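Proteasome accessory factor B/C (PafBC) (Paenarthrobacter aurescens, PDB 6SJ9) regulates transcription in the bacterial DNA damage response, probably binding DNA through its winged helix-turn-helix domains and sensing a signal through its WYL domains. Local coordinates at residues A[357-369]-A[404-416]. Residues are numbered along the deposited sequence; the frame is centred on the assembly and turned at random.
Sequences PFLVHHQGLHIQE and IQWENDHVYISEH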
loop_
_atom_site.group_PDB
_atom_site.type_symbol
_atom_site.label_atom_id
_atom_site.label_comp_id
_atom_site.label_asym_id
_atom_site.label_seq_id
_atom_site.Cartn_x
_atom_site.Cartn_y
_atom_site.Cartn_z
ATOM N N PRO A 357 16.133 -9.016 1.481
ATOM C CA PRO A 357 17.297 -9.840 1.042
ATOM C C PRO A 357 17.071 -11.346 1.178
ATOM O O PRO A 357 17.614 -12.110 0.370
ATOM C CB PRO A 357 18.450 -9.367 1.944
ATOM C CG PRO A 357 18.092 -7.945 2.277
ATOM C CD PRO A 357 16.539 -7.958 2.426
ATOM N N PHE A 358 16.300 -11.802 2.179
ATOM C CA PHE A 358 15.958 -13.226 2.266
ATOM C C PHE A 358 15.071 -13.654 1.115
ATOM O O PHE A 358 15.317 -14.686 0.486
ATOM C CB PHE A 358 15.226 -13.534 3.575
ATOM C CG PHE A 358 16.069 -13.369 4.776
ATOM C CD1 PHE A 358 16.949 -14.396 5.171
ATOM C CD2 PHE A 358 16.031 -12.189 5.493
ATOM C CE1 PHE A 358 17.744 -14.267 6.297
ATOM C CE2 PHE A 358 16.824 -12.038 6.598
ATOM C CZ PHE A 358 17.702 -13.068 7.008
ATOM N N LEU A 359 14.041 -12.854 0.822
ATOM C CA LEU A 359 13.042 -13.201 -0.179
ATOM C C LEU A 359 13.650 -13.339 -1.569
ATOM O O LEU A 359 13.178 -14.155 -2.373
ATOM C CB LEU A 359 11.923 -12.147 -0.174
ATOM C CG LEU A 359 10.895 -12.198 0.960
ATOM C CD1 LEU A 359 10.025 -10.920 0.983
ATOM C CD2 LEU A 359 9.968 -13.428 0.838
ATOM N N VAL A 360 14.662 -12.519 -1.894
ATOM C CA VAL A 360 15.267 -12.553 -3.228
ATOM C C VAL A 360 16.515 -13.419 -3.280
ATOM O O VAL A 360 17.064 -13.609 -4.373
ATOM C CB VAL A 360 15.656 -11.157 -3.785
ATOM C CG1 VAL A 360 14.478 -10.192 -3.830
ATOM C CG2 VAL A 360 16.886 -10.597 -3.071
ATOM N N HIS A 361 17.051 -13.846 -2.138
ATOM C CA HIS A 361 18.196 -14.747 -2.168
ATOM C C HIS A 361 17.809 -16.039 -2.887
ATOM O O HIS A 361 16.632 -16.417 -2.938
ATOM C CB HIS A 361 18.641 -15.042 -0.746
ATOM C CG HIS A 361 19.912 -15.826 -0.632
ATOM N ND1 HIS A 361 19.921 -17.204 -0.538
ATOM C CD2 HIS A 361 21.205 -15.434 -0.573
ATOM C CE1 HIS A 361 21.166 -17.624 -0.406
ATOM N NE2 HIS A 361 21.963 -16.570 -0.428
ATOM N N HIS A 362 18.812 -16.731 -3.440
ATOM C CA HIS A 362 18.488 -17.890 -4.264
ATOM C C HIS A 362 17.805 -18.981 -3.434
ATOM O O HIS A 362 16.946 -19.694 -3.958
ATOM C CB HIS A 362 19.741 -18.404 -5.025
ATOM C CG HIS A 362 20.773 -19.094 -4.175
ATOM N ND1 HIS A 362 21.850 -18.431 -3.617
ATOM C CD2 HIS A 362 20.942 -20.402 -3.864
ATOM C CE1 HIS A 362 22.591 -19.289 -2.937
ATOM N NE2 HIS A 362 22.068 -20.492 -3.078
ATOM N N GLN A 363 18.083 -19.064 -2.130
ATOM C CA GLN A 363 17.391 -20.059 -1.305
ATOM C C GLN A 363 16.112 -19.542 -0.655
ATOM O O GLN A 363 15.403 -20.319 0.006
ATOM C CB GLN A 363 18.326 -20.615 -0.245
ATOM C CG GLN A 363 19.538 -21.272 -0.870
ATOM C CD GLN A 363 20.082 -22.334 0.025
ATOM O OE1 GLN A 363 20.523 -23.400 -0.438
ATOM N NE2 GLN A 363 20.062 -22.063 1.328
ATOM N N GLY A 364 15.806 -18.257 -0.804
ATOM C CA GLY A 364 14.548 -17.753 -0.315
ATOM C C GLY A 364 14.522 -17.550 1.190
ATOM O O GLY A 364 15.519 -17.631 1.903
ATOM N N LEU A 365 13.317 -17.339 1.667
ATOM C CA LEU A 365 13.047 -16.966 3.043
ATOM C C LEU A 365 12.457 -18.206 3.700
ATOM O O LEU A 365 11.349 -18.620 3.337
ATOM C CB LEU A 365 12.077 -15.775 3.088
ATOM C CG LEU A 365 11.947 -15.129 4.495
ATOM C CD1 LEU A 365 11.324 -13.737 4.391
ATOM C CD2 LEU A 365 11.126 -15.982 5.424
ATOM N N HIS A 366 13.214 -18.827 4.626
ATOM C CA HIS A 366 12.706 -19.966 5.391
ATOM C C HIS A 366 12.037 -19.460 6.667
ATOM O O HIS A 366 12.690 -18.898 7.557
ATOM C CB HIS A 366 13.814 -20.974 5.695
ATOM C CG HIS A 366 14.226 -21.746 4.487
ATOM N ND1 HIS A 366 13.584 -22.898 4.093
ATOM C CD2 HIS A 366 15.156 -21.488 3.536
ATOM C CE1 HIS A 366 14.125 -23.345 2.974
ATOM N NE2 HIS A 366 15.086 -22.511 2.619
ATOM N N ILE A 367 10.734 -19.641 6.746
ATOM C CA ILE A 367 9.963 -18.843 7.693
ATOM C C ILE A 367 10.404 -19.118 9.134
ATOM O O ILE A 367 10.690 -18.170 9.889
ATOM C CB ILE A 367 8.465 -19.071 7.494
ATOM C CG1 ILE A 367 8.039 -18.319 6.237
ATOM C CG2 ILE A 367 7.682 -18.471 8.681
ATOM C CD1 ILE A 367 6.687 -18.708 5.745
ATOM N N GLN A 368 10.479 -20.400 9.534
ATOM C CA GLN A 368 10.757 -20.674 10.957
ATOM C C GLN A 368 12.113 -20.115 11.359
ATOM O O GLN A 368 12.254 -19.463 12.401
ATOM C CB GLN A 368 10.743 -22.160 11.295
ATOM C CG GLN A 368 10.848 -22.398 12.861
ATOM C CD GLN A 368 9.646 -21.740 13.597
ATOM O OE1 GLN A 368 8.494 -22.092 13.338
ATOM N NE2 GLN A 368 9.913 -20.795 14.495
ATOM N N GLU A 369 13.108 -20.344 10.522
ATOM C CA GLU A 369 14.463 -19.910 10.801
ATOM C C GLU A 369 14.571 -18.394 10.797
ATOM O O GLU A 369 15.325 -17.817 11.576
ATOM C CB GLU A 369 15.379 -20.564 9.784
ATOM C CG GLU A 369 16.763 -20.054 9.713
ATOM C CD GLU A 369 17.505 -20.779 8.599
ATOM O OE1 GLU A 369 18.248 -20.126 7.820
ATOM O OE2 GLU A 369 17.316 -22.021 8.519
ATOM N N ILE A 404 6.057 -14.313 -7.114
ATOM C CA ILE A 404 6.125 -14.796 -5.739
ATOM C C ILE A 404 5.691 -16.264 -5.691
ATOM O O ILE A 404 4.665 -16.629 -6.292
ATOM C CB ILE A 404 5.235 -13.945 -4.822
ATOM C CG1 ILE A 404 5.733 -12.501 -4.900
ATOM C CG2 ILE A 404 5.351 -14.455 -3.387
ATOM C CD1 ILE A 404 4.774 -11.477 -4.441
ATOM N N GLN A 405 6.505 -17.097 -5.014
ATOM C CA GLN A 405 6.185 -18.478 -4.644
ATOM C C GLN A 405 6.179 -18.580 -3.109
ATOM O O GLN A 405 7.136 -18.165 -2.437
ATOM C CB GLN A 405 7.197 -19.521 -5.142
ATOM C CG GLN A 405 7.238 -19.768 -6.623
ATOM C CD GLN A 405 7.756 -18.552 -7.389
ATOM O OE1 GLN A 405 7.218 -18.215 -8.417
ATOM N NE2 GLN A 405 8.813 -17.901 -6.887
ATOM N N TRP A 406 5.161 -19.221 -2.573
ATOM C CA TRP A 406 5.053 -19.432 -1.127
ATOM C C TRP A 406 4.690 -20.888 -0.892
ATOM O O TRP A 406 3.520 -21.261 -1.019
ATOM C CB TRP A 406 4.016 -18.512 -0.540
ATOM C CG TRP A 406 3.941 -18.516 0.942
ATOM C CD1 TRP A 406 4.094 -19.588 1.800
ATOM C CD2 TRP A 406 3.655 -17.381 1.767
ATOM N NE1 TRP A 406 3.929 -19.176 3.101
ATOM C CE2 TRP A 406 3.634 -17.840 3.119
ATOM C CE3 TRP A 406 3.431 -16.026 1.505
ATOM C CZ2 TRP A 406 3.410 -16.989 4.192
ATOM C CZ3 TRP A 406 3.178 -15.167 2.596
ATOM C CH2 TRP A 406 3.196 -15.655 3.913
ATOM N N GLU A 407 5.694 -21.702 -0.564
ATOM C CA GLU A 407 5.504 -23.101 -0.166
ATOM C C GLU A 407 5.500 -23.221 1.356
ATOM O O GLU A 407 5.612 -22.227 2.076
ATOM C CB GLU A 407 6.615 -23.959 -0.744
ATOM C CG GLU A 407 6.755 -23.890 -2.214
ATOM C CD GLU A 407 7.965 -24.688 -2.718
ATOM O OE1 GLU A 407 8.477 -25.603 -2.029
ATOM O OE2 GLU A 407 8.364 -24.426 -3.842
ATOM N N ASN A 408 5.355 -24.454 1.859
ATOM C CA ASN A 408 5.335 -24.688 3.312
ATOM C C ASN A 408 6.600 -24.141 3.948
ATOM O O ASN A 408 7.693 -24.633 3.678
ATOM C CB ASN A 408 5.208 -26.191 3.650
ATOM C CG ASN A 408 4.888 -26.413 5.154
ATOM O OD1 ASN A 408 4.188 -25.600 5.748
ATOM N ND2 ASN A 408 5.385 -27.497 5.744
ATOM N N ASP A 409 6.468 -23.144 4.806
ATOM C CA ASP A 409 7.653 -22.623 5.505
ATOM C C ASP A 409 8.692 -21.979 4.548
ATOM O O ASP A 409 9.870 -21.829 4.911
ATOM C CB ASP A 409 8.357 -23.715 6.360
ATOM C CG ASP A 409 9.388 -23.115 7.391
ATOM O OD1 ASP A 409 8.959 -22.297 8.234
ATOM O OD2 ASP A 409 10.601 -23.426 7.354
ATOM N N HIS A 410 8.331 -21.588 3.324
ATOM C CA HIS A 410 9.378 -21.179 2.378
ATOM C C HIS A 410 8.825 -20.169 1.369
ATOM O O HIS A 410 7.946 -20.517 0.575
ATOM C CB HIS A 410 9.945 -22.399 1.694
ATOM C CG HIS A 410 11.137 -22.095 0.865
ATOM N ND1 HIS A 410 11.567 -22.916 -0.153
ATOM C CD2 HIS A 410 12.026 -21.076 0.933
ATOM C CE1 HIS A 410 12.654 -22.394 -0.704
ATOM N NE2 HIS A 410 12.954 -21.277 -0.059
ATOM N N VAL A 411 9.300 -18.917 1.415
ATOM C CA VAL A 411 8.792 -17.835 0.561
ATOM C C VAL A 411 9.940 -17.271 -0.266
ATOM O O VAL A 411 11.003 -16.937 0.272
ATOM C CB VAL A 411 8.116 -16.693 1.364
ATOM C CG1 VAL A 411 7.311 -15.712 0.354
ATOM C CG2 VAL A 411 7.179 -17.263 2.403
ATOM N N TYR A 412 9.734 -17.155 -1.572
ATOM C CA TYR A 412 10.812 -16.608 -2.386
ATOM C C TYR A 412 10.226 -15.858 -3.574
ATOM O O TYR A 412 9.179 -16.231 -4.113
ATOM C CB TYR A 412 11.840 -17.684 -2.822
ATOM C CG TYR A 412 11.299 -18.904 -3.516
ATOM C CD1 TYR A 412 10.560 -19.867 -2.825
ATOM C CD2 TYR A 412 11.566 -19.118 -4.868
ATOM C CE1 TYR A 412 10.067 -20.991 -3.475
ATOM C CE2 TYR A 412 11.082 -20.250 -5.530
ATOM C CZ TYR A 412 10.333 -21.177 -4.835
ATOM O OH TYR A 412 9.851 -22.289 -5.508
ATOM N N ILE A 413 10.875 -14.745 -3.886
ATOM C CA ILE A 413 10.541 -13.862 -4.993
ATOM C C ILE A 413 11.527 -14.203 -6.095
ATOM O O ILE A 413 12.724 -13.974 -5.943
ATOM C CB ILE A 413 10.622 -12.392 -4.555
ATOM C CG1 ILE A 413 9.582 -12.151 -3.470
ATOM C CG2 ILE A 413 10.392 -11.475 -5.715
ATOM C CD1 ILE A 413 9.501 -10.738 -2.898
ATOM N N SER A 414 11.056 -14.889 -7.129
ATOM C CA SER A 414 11.937 -15.444 -8.149
ATOM C C SER A 414 12.663 -14.364 -8.962
ATOM O O SER A 414 12.079 -13.336 -9.334
ATOM C CB SER A 414 11.153 -16.391 -9.057
ATOM O OG SER A 414 10.079 -15.734 -9.694
ATOM N N GLU A 415 13.968 -14.563 -9.147
ATOM C CA GLU A 415 14.806 -13.688 -9.959
ATOM C C GLU A 415 14.860 -14.225 -11.390
ATOM O O GLU A 415 15.466 -15.271 -11.652
ATOM C CB GLU A 415 16.208 -13.561 -9.365
ATOM C CG GLU A 415 17.240 -12.895 -10.301
ATOM C CD GLU A 415 17.125 -11.375 -10.407
ATOM O OE1 GLU A 415 17.937 -10.680 -9.758
ATOM O OE2 GLU A 415 16.246 -10.874 -11.150
ATOM N N HIS A 416 14.205 -13.521 -12.306
ATOM C CA HIS A 416 14.379 -13.689 -13.749
ATOM C C HIS A 416 15.706 -13.043 -14.148
ATOM O O HIS A 416 15.796 -11.824 -14.300
ATOM C CB HIS A 416 13.173 -13.091 -14.459
ATOM C CG HIS A 416 12.791 -11.744 -13.936
ATOM N ND1 HIS A 416 13.450 -10.586 -14.287
ATOM C CD2 HIS A 416 11.828 -11.377 -13.055
ATOM C CE1 HIS A 416 12.905 -9.564 -13.651
ATOM N NE2 HIS A 416 11.917 -10.016 -12.901
#
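The imidazoles of H366 and H410 lie nearly parallel in an offset stack, centroids 4.1 Å apart, on neighbouring strands of a short antiparallel ladder. From CB the H410 ring swings away from its own amide (chi1 -172°, CG opposite the backbone N), which turns one edge to the backbone of 363-365. H366 CE1 sits over the centre of one H410 face, within about 4 Å of its CG, ND1 and CE1; H410 CD2 lies over the H366 ring and comes 3.5 Å from L365 O at the edge, and NE2 at the tip donates to Q363 O at 2.6 Å, from above the carbonyl plane. Y412 CD1 covers the opposite ring face. A leucine in place of H410 would probably leave Q363 O without this donor and H366 without its stacking partner. Beside the rings, L365 and V411 exchange two backbone hydrogen bonds, and I413 N donates almost straight to L359 O (2.8 Å, 174°). On the other face of the ladder, V411 wedges CG1 against L359 CD2 (3.5 Å) and CG2 against I367 CD1 and over the centre of the W406 ring. D409 closes the far end, its OD1 taking Q368 N at 2.8 Å on the syn side. A hairpin, 404-413, pairing with the short strand between two helices is characteristic of the wing in a winged helix-turn-helix domain.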